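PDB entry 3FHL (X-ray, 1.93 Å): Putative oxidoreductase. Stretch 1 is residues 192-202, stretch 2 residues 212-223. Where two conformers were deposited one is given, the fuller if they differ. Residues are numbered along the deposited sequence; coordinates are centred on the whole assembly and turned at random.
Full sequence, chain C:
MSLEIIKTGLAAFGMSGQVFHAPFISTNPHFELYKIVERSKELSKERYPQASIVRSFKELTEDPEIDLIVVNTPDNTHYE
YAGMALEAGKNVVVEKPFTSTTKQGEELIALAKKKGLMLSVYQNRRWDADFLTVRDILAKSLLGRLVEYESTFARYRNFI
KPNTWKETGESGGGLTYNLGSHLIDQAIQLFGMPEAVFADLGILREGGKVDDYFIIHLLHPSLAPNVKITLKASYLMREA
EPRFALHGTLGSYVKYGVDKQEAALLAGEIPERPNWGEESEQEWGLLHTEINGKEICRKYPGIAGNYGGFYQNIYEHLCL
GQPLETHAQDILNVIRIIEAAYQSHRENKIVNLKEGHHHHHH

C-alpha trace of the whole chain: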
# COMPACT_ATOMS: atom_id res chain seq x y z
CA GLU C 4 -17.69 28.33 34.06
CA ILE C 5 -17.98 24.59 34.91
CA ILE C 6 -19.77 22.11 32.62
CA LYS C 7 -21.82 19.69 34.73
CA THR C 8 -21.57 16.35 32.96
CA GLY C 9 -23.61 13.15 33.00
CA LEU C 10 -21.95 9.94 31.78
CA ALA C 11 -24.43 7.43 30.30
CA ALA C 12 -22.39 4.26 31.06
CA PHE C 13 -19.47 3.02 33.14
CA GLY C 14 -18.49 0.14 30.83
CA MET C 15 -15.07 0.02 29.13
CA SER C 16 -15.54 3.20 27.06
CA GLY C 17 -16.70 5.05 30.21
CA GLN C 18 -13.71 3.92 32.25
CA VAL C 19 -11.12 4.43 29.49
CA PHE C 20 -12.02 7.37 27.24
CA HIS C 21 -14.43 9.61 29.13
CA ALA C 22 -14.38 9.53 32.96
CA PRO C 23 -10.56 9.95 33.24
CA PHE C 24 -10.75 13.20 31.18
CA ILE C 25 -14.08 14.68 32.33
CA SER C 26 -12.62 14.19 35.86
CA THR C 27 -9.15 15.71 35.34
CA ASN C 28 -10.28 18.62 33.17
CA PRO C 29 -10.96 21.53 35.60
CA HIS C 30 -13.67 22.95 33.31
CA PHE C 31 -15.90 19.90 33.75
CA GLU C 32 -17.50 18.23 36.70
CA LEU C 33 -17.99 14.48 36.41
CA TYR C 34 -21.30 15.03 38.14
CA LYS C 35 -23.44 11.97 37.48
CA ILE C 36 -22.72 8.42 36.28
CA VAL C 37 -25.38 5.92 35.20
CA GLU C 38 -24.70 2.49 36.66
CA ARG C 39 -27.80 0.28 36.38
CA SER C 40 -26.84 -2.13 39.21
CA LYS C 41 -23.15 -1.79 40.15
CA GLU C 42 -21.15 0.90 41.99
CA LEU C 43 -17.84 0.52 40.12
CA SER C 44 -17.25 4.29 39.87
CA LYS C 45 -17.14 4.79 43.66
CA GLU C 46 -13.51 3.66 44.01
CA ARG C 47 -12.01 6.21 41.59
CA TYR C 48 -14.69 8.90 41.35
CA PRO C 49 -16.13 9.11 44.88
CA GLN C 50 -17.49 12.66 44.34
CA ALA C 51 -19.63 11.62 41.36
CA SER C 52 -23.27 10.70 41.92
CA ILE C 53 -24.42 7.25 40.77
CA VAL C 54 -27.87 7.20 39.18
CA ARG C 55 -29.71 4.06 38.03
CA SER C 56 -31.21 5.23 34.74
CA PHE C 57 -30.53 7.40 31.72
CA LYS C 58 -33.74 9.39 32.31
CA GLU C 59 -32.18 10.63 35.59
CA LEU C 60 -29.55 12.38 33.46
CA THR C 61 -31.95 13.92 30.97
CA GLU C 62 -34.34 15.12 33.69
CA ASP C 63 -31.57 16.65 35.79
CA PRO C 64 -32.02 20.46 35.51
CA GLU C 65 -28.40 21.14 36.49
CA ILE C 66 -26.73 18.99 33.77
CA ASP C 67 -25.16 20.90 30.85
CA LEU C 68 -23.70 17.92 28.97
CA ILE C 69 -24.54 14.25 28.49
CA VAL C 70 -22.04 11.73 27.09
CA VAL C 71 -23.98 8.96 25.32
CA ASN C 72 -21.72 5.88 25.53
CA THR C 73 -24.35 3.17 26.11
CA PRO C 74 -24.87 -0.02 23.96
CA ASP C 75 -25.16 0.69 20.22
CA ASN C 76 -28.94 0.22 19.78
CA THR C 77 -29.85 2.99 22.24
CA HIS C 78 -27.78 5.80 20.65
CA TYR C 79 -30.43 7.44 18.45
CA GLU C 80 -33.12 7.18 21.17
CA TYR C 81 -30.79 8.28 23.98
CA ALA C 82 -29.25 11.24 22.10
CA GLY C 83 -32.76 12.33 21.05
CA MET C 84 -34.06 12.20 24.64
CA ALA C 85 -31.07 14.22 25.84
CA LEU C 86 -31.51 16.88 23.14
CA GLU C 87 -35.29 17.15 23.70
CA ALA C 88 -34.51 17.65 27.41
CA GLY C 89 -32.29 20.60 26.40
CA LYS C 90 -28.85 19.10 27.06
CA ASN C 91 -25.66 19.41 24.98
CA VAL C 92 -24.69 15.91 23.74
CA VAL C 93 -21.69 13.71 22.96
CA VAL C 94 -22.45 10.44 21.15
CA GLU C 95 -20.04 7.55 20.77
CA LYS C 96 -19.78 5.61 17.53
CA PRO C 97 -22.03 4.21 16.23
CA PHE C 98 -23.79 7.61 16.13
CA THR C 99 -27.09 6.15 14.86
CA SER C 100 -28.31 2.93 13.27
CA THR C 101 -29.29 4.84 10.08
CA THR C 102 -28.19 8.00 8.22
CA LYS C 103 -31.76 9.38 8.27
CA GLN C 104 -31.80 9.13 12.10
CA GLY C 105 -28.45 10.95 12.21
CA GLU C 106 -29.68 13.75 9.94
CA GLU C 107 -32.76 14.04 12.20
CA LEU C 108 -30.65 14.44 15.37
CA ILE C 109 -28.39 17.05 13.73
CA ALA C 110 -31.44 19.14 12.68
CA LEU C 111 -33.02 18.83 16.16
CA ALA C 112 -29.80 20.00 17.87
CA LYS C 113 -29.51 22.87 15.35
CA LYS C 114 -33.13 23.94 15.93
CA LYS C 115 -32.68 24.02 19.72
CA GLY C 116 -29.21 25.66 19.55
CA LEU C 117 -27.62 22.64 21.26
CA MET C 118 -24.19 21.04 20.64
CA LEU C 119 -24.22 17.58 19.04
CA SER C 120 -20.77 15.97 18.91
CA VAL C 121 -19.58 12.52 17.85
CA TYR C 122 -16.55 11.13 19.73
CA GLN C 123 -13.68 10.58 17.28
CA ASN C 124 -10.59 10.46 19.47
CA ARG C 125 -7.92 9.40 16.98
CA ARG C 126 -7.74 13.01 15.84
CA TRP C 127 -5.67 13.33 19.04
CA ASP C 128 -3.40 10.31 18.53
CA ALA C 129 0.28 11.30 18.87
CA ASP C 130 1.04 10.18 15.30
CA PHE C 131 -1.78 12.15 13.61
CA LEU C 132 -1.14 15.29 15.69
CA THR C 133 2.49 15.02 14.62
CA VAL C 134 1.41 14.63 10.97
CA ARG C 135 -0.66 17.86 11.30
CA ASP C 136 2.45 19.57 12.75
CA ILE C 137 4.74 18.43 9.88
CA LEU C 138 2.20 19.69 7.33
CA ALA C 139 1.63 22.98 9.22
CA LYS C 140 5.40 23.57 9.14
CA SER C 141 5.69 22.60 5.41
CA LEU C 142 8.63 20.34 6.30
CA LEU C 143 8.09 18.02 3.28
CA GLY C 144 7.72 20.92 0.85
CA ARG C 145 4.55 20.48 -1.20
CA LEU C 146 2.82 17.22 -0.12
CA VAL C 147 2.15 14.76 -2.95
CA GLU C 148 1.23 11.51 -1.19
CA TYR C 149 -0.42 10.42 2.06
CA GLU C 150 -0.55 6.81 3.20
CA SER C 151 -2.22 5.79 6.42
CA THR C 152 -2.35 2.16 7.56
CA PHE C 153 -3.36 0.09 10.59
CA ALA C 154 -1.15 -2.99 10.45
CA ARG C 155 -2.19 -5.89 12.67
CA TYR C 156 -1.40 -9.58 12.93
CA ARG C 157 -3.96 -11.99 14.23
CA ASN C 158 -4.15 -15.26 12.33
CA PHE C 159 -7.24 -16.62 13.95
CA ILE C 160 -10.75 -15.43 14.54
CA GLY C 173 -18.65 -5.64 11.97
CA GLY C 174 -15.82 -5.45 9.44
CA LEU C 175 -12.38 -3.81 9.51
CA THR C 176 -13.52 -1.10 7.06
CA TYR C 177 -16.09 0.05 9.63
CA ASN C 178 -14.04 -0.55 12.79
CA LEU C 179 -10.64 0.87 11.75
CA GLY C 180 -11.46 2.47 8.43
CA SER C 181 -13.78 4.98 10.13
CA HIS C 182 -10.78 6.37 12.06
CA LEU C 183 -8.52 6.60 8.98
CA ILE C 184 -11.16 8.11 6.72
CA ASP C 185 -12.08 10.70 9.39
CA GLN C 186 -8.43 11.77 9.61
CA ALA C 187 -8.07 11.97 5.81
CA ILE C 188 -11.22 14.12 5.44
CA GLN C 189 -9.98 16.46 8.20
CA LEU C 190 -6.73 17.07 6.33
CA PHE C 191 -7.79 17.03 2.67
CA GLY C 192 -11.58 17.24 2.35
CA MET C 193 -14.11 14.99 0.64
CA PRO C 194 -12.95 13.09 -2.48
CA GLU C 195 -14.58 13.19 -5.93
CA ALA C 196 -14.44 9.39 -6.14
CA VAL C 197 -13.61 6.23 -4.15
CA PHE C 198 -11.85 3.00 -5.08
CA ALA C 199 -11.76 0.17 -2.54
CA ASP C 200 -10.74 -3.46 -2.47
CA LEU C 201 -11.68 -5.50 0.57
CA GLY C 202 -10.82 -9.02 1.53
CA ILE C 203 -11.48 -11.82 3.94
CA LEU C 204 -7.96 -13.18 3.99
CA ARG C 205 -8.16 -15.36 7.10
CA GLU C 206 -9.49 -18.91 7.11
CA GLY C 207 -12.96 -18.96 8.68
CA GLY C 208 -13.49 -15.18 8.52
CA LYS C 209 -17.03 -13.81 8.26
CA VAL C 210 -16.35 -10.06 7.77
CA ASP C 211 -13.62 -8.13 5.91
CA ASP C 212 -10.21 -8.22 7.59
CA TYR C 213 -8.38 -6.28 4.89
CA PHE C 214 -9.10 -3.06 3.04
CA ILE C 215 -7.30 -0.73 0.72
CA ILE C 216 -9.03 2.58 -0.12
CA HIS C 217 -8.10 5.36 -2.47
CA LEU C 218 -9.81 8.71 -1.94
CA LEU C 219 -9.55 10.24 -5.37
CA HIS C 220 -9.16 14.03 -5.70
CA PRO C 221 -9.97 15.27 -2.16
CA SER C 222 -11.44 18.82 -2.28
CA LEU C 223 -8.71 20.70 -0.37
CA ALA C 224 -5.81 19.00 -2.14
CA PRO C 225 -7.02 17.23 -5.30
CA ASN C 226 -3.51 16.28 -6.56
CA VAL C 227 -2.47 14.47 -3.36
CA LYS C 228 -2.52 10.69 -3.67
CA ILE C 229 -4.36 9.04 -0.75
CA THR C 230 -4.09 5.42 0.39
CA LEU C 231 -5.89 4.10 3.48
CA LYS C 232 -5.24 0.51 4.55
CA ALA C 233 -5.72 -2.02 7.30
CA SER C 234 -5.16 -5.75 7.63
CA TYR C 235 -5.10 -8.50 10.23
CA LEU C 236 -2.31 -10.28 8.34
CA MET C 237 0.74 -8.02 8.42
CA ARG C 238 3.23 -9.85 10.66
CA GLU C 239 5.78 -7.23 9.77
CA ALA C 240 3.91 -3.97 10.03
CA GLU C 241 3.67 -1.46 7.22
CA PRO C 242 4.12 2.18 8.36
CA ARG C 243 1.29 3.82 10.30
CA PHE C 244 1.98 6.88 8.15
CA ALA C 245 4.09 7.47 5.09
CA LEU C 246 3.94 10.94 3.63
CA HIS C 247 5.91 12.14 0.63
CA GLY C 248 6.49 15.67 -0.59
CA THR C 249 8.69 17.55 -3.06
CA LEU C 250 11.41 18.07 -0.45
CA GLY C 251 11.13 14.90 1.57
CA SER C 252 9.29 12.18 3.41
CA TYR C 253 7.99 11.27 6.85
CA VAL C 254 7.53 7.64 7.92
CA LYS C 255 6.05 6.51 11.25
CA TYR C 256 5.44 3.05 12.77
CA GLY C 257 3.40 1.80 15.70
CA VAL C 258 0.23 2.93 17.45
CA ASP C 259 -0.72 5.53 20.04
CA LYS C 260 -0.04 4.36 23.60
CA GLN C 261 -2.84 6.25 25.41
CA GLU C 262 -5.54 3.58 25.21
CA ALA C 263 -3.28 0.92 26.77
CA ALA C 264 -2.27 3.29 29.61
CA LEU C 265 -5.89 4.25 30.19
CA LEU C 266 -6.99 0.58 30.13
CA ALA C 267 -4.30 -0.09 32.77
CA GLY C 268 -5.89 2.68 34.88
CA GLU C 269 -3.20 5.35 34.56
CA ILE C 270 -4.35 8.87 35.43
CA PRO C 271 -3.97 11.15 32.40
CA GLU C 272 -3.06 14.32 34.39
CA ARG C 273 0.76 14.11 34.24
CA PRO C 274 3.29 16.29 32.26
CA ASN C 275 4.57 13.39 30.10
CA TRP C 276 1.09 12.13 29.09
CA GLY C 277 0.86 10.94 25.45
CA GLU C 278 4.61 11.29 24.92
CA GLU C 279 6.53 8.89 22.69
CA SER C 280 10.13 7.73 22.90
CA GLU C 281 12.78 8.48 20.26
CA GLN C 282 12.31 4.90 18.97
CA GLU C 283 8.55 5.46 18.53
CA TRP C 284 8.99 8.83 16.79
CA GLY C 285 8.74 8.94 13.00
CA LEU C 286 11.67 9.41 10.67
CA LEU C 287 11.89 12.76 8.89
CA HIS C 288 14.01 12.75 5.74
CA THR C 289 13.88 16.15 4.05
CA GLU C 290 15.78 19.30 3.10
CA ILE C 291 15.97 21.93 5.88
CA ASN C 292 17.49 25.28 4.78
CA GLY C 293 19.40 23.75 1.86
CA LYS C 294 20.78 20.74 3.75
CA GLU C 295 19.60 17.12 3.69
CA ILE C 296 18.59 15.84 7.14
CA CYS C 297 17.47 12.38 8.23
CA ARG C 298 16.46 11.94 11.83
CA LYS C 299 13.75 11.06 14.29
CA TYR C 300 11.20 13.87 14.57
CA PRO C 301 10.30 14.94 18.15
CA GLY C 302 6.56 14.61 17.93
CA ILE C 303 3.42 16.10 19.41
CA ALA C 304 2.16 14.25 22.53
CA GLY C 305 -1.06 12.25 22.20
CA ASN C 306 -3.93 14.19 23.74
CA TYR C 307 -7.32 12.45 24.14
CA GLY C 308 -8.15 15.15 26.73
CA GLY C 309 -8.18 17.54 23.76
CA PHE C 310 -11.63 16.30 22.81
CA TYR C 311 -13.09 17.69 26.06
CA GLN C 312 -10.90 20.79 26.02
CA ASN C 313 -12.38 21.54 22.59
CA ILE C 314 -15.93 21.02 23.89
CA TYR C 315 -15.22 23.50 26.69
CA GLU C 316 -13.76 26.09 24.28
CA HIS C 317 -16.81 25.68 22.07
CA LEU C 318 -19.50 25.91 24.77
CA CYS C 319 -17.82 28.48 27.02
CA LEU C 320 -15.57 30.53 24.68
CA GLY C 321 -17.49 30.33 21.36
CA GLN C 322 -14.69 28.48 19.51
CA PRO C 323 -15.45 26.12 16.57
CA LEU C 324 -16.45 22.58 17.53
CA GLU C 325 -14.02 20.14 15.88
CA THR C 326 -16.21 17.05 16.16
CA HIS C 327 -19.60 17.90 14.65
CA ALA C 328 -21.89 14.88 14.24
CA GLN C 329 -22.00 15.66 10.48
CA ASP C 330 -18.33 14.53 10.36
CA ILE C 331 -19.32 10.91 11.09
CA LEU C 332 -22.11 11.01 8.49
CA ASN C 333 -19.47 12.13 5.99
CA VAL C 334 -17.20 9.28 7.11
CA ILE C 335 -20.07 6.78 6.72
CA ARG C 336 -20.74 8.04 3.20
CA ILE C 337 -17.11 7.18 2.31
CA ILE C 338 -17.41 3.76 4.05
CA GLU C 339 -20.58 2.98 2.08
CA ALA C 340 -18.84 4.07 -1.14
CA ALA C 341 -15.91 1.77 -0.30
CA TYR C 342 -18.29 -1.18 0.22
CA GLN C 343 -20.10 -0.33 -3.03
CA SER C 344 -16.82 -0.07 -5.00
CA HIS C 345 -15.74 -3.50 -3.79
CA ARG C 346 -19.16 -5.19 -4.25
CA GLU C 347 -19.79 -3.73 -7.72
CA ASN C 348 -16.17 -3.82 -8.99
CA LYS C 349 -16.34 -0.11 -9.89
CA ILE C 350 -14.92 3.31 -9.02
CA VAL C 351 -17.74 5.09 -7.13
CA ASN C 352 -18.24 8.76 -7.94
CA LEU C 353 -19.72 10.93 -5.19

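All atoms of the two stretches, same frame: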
# COMPACT_ATOMS: atom_id res chain seq x y z
N GLY C 192 -10.21 17.06 2.85
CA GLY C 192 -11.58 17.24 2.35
C GLY C 192 -12.18 15.98 1.76
O GLY C 192 -11.56 14.92 1.75
N MET C 193 -13.42 16.10 1.28
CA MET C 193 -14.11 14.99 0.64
C MET C 193 -13.60 14.72 -0.78
O MET C 193 -13.35 15.67 -1.54
CB MET C 193 -15.63 15.19 0.68
CG MET C 193 -16.23 15.11 2.09
SD MET C 193 -16.43 13.46 2.80
CE MET C 193 -17.90 12.87 1.96
N PRO C 194 -13.43 13.44 -1.14
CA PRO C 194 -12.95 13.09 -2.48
C PRO C 194 -14.04 13.17 -3.56
O PRO C 194 -15.24 13.08 -3.26
CB PRO C 194 -12.49 11.64 -2.30
CG PRO C 194 -13.40 11.10 -1.28
CD PRO C 194 -13.68 12.23 -0.33
N GLU C 195 -13.64 13.32 -4.82
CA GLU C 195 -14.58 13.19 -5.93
C GLU C 195 -15.04 11.75 -6.13
O GLU C 195 -16.19 11.50 -6.50
CB GLU C 195 -13.95 13.70 -7.22
CG GLU C 195 -13.64 15.17 -7.21
CD GLU C 195 -12.92 15.60 -8.46
OE1 GLU C 195 -12.98 14.87 -9.47
OE2 GLU C 195 -12.29 16.68 -8.44
N ALA C 196 -14.13 10.80 -5.90
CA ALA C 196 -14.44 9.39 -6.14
C ALA C 196 -13.74 8.47 -5.14
O ALA C 196 -12.82 8.88 -4.44
CB ALA C 196 -14.07 9.01 -7.59
N VAL C 197 -14.20 7.22 -5.06
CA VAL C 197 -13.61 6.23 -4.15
C VAL C 197 -13.33 4.91 -4.89
O VAL C 197 -14.19 4.39 -5.59
CB VAL C 197 -14.53 5.96 -2.93
CG1 VAL C 197 -14.03 4.74 -2.09
CG2 VAL C 197 -14.64 7.21 -2.02
N PHE C 198 -12.11 4.39 -4.74
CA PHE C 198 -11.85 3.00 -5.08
C PHE C 198 -11.57 2.25 -3.78
O PHE C 198 -10.88 2.76 -2.90
CB PHE C 198 -10.67 2.87 -6.05
CG PHE C 198 -10.10 1.46 -6.12
CD1 PHE C 198 -10.61 0.53 -7.02
CD2 PHE C 198 -9.09 1.06 -5.25
CE1 PHE C 198 -10.10 -0.77 -7.06
CE2 PHE C 198 -8.58 -0.24 -5.28
CZ PHE C 198 -9.09 -1.15 -6.20
N ALA C 199 -12.12 1.05 -3.66
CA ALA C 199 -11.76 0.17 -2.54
C ALA C 199 -11.68 -1.28 -2.97
O ALA C 199 -12.42 -1.74 -3.83
CB ALA C 199 -12.76 0.30 -1.41
N ASP C 200 -10.79 -2.02 -2.32
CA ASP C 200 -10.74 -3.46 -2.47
C ASP C 200 -10.66 -4.03 -1.07
O ASP C 200 -9.77 -3.67 -0.29
CB ASP C 200 -9.53 -3.87 -3.32
CG ASP C 200 -9.52 -5.37 -3.65
OD1 ASP C 200 -10.53 -6.07 -3.43
OD2 ASP C 200 -8.48 -5.85 -4.16
N LEU C 201 -11.62 -4.89 -0.74
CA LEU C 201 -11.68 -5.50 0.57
C LEU C 201 -11.41 -6.98 0.44
O LEU C 201 -11.53 -7.55 -0.65
CB LEU C 201 -13.06 -5.31 1.22
CG LEU C 201 -13.86 -4.00 1.29
CD1 LEU C 201 -14.76 -4.08 2.50
CD2 LEU C 201 -13.06 -2.71 1.31
N GLY C 202 -11.02 -7.60 1.54
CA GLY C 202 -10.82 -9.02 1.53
C GLY C 202 -11.18 -9.67 2.84
O GLY C 202 -11.22 -9.01 3.89
N ASP C 212 -11.35 -8.37 6.69
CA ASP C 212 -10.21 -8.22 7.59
C ASP C 212 -9.05 -7.61 6.83
O ASP C 212 -7.90 -7.70 7.25
CB ASP C 212 -9.85 -9.57 8.25
CG ASP C 212 -9.60 -10.70 7.23
OD1 ASP C 212 -9.29 -10.42 6.06
OD2 ASP C 212 -9.69 -11.89 7.62
N TYR C 213 -9.37 -6.97 5.70
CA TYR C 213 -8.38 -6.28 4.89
C TYR C 213 -9.14 -5.23 4.10
O TYR C 213 -10.18 -5.54 3.51
CB TYR C 213 -7.72 -7.24 3.89
CG TYR C 213 -6.84 -6.56 2.88
CD1 TYR C 213 -5.48 -6.42 3.12
CD2 TYR C 213 -7.37 -6.02 1.69
CE1 TYR C 213 -4.66 -5.77 2.22
CE2 TYR C 213 -6.55 -5.35 0.79
CZ TYR C 213 -5.19 -5.24 1.07
OH TYR C 213 -4.35 -4.60 0.20
N PHE C 214 -8.59 -4.03 4.03
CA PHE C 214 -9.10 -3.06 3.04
C PHE C 214 -7.97 -2.22 2.51
O PHE C 214 -6.98 -1.99 3.20
CB PHE C 214 -10.26 -2.20 3.62
CG PHE C 214 -9.84 -1.22 4.70
CD1 PHE C 214 -9.18 -0.03 4.38
CD2 PHE C 214 -10.13 -1.48 6.02
CE1 PHE C 214 -8.81 0.86 5.37
CE2 PHE C 214 -9.78 -0.58 7.02
CZ PHE C 214 -9.10 0.59 6.69
N ILE C 215 -8.10 -1.81 1.25
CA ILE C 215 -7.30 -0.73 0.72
C ILE C 215 -8.28 0.25 0.06
O ILE C 215 -9.17 -0.17 -0.67
CB ILE C 215 -6.18 -1.19 -0.25
CG1 ILE C 215 -5.33 0.00 -0.69
CG2 ILE C 215 -6.74 -1.99 -1.46
CD1 ILE C 215 -3.97 -0.36 -1.20
N ILE C 216 -8.13 1.54 0.37
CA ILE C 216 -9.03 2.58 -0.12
C ILE C 216 -8.23 3.72 -0.71
O ILE C 216 -7.27 4.21 -0.12
CB ILE C 216 -9.95 3.11 1.01
CG1 ILE C 216 -10.84 1.97 1.54
CG2 ILE C 216 -10.78 4.30 0.52
CD1 ILE C 216 -11.53 2.26 2.87
N HIS C 217 -8.64 4.15 -1.89
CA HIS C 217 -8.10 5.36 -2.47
C HIS C 217 -9.19 6.41 -2.50
O HIS C 217 -10.27 6.16 -3.03
CB HIS C 217 -7.58 5.11 -3.88
CG HIS C 217 -6.43 4.16 -3.90
ND1 HIS C 217 -5.22 4.46 -3.32
CD2 HIS C 217 -6.32 2.89 -4.38
CE1 HIS C 217 -4.40 3.43 -3.46
NE2 HIS C 217 -5.04 2.47 -4.10
N LEU C 218 -8.90 7.56 -1.90
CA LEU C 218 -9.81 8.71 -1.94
C LEU C 218 -9.28 9.59 -3.04
O LEU C 218 -8.18 10.17 -2.94
CB LEU C 218 -9.85 9.43 -0.58
CG LEU C 218 -10.15 8.62 0.66
CD1 LEU C 218 -10.26 9.55 1.86
CD2 LEU C 218 -11.45 7.87 0.48
N LEU C 219 -10.04 9.66 -4.13
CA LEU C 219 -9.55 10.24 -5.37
C LEU C 219 -9.98 11.70 -5.46
O LEU C 219 -11.17 12.00 -5.35
CB LEU C 219 -10.07 9.43 -6.57
CG LEU C 219 -9.85 7.90 -6.49
CD1 LEU C 219 -10.76 7.10 -7.42
CD2 LEU C 219 -8.40 7.54 -6.74
N HIS C 220 -8.99 12.57 -5.63
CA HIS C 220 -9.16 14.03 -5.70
C HIS C 220 -9.92 14.65 -4.50
O HIS C 220 -11.05 15.13 -4.66
CB HIS C 220 -9.78 14.46 -7.04
CG HIS C 220 -9.09 13.89 -8.24
ND1 HIS C 220 -7.86 14.33 -8.68
CD2 HIS C 220 -9.46 12.91 -9.10
CE1 HIS C 220 -7.50 13.65 -9.75
NE2 HIS C 220 -8.46 12.78 -10.03
N PRO C 221 -9.31 14.63 -3.30
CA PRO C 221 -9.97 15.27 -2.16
C PRO C 221 -10.04 16.79 -2.36
O PRO C 221 -9.10 17.37 -2.89
CB PRO C 221 -9.10 14.86 -0.98
CG PRO C 221 -7.77 14.55 -1.55
CD PRO C 221 -8.01 14.03 -2.93
N SER C 222 -11.15 17.42 -1.95
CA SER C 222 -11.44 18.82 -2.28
C SER C 222 -10.33 19.83 -1.97
O SER C 222 -10.06 20.73 -2.77
CB SER C 222 -12.76 19.27 -1.64
OG SER C 222 -12.68 19.20 -0.23
N LEU C 223 -9.69 19.69 -0.81
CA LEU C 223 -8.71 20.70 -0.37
C LEU C 223 -7.32 20.51 -0.95
O LEU C 223 -6.48 21.38 -0.85
CB LEU C 223 -8.65 20.77 1.17
CG LEU C 223 -9.99 20.87 1.91
CD1 LEU C 223 -9.78 20.75 3.41
CD2 LEU C 223 -10.76 22.16 1.54
O HOH W 1 -14.79 18.70 1.43
O HOH W 2 -11.72 17.66 -5.75

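Two antiparallel strands, their directions 174° apart, lie side by side, and backbone hydrogen bonds set the register. Stretch 1 begins with Gly 192, whose positive phi suits glycine; an ideal CB here would lie 2.0 Å from Ser 222 OG, a clash. Met 193 turns its CB away and contributes backbone: its O accepts from Ser 222 N (2.8 Å), while a water accepts from Met 193 N (2.9 Å) and hydrogen-bonds to Ser 222 OG (2.7 Å). Pro 194, with no amide hydrogen to offer, packs CB against Leu 218 CB at 3.8 Å. At the corner, Glu 195 N donates to His 220 O (3.2 Å), and a second water bridges that O (2.8 Å) to Glu 195 OE2 (2.9 Å).

From Ala 196 the ladder becomes regular. Ala 196, Phe 198 and Asp 200 each exchange paired N-to-O bonds with Leu 219, His 217 and Ile 215. On their face, the Phe 198 and His 217 rings meet rim to rim. On the other, Val 197 touches Leu 218 and Ile 216, small Ala 199 meets Ile 216, and Leu 201 CD2 packs on Phe 214 CB (3.7 Å). Gly 202 closes the pairing: its N donates to Tyr 213 O (3.0 Å), and its O accepts from Asp 212 N (2.9 Å).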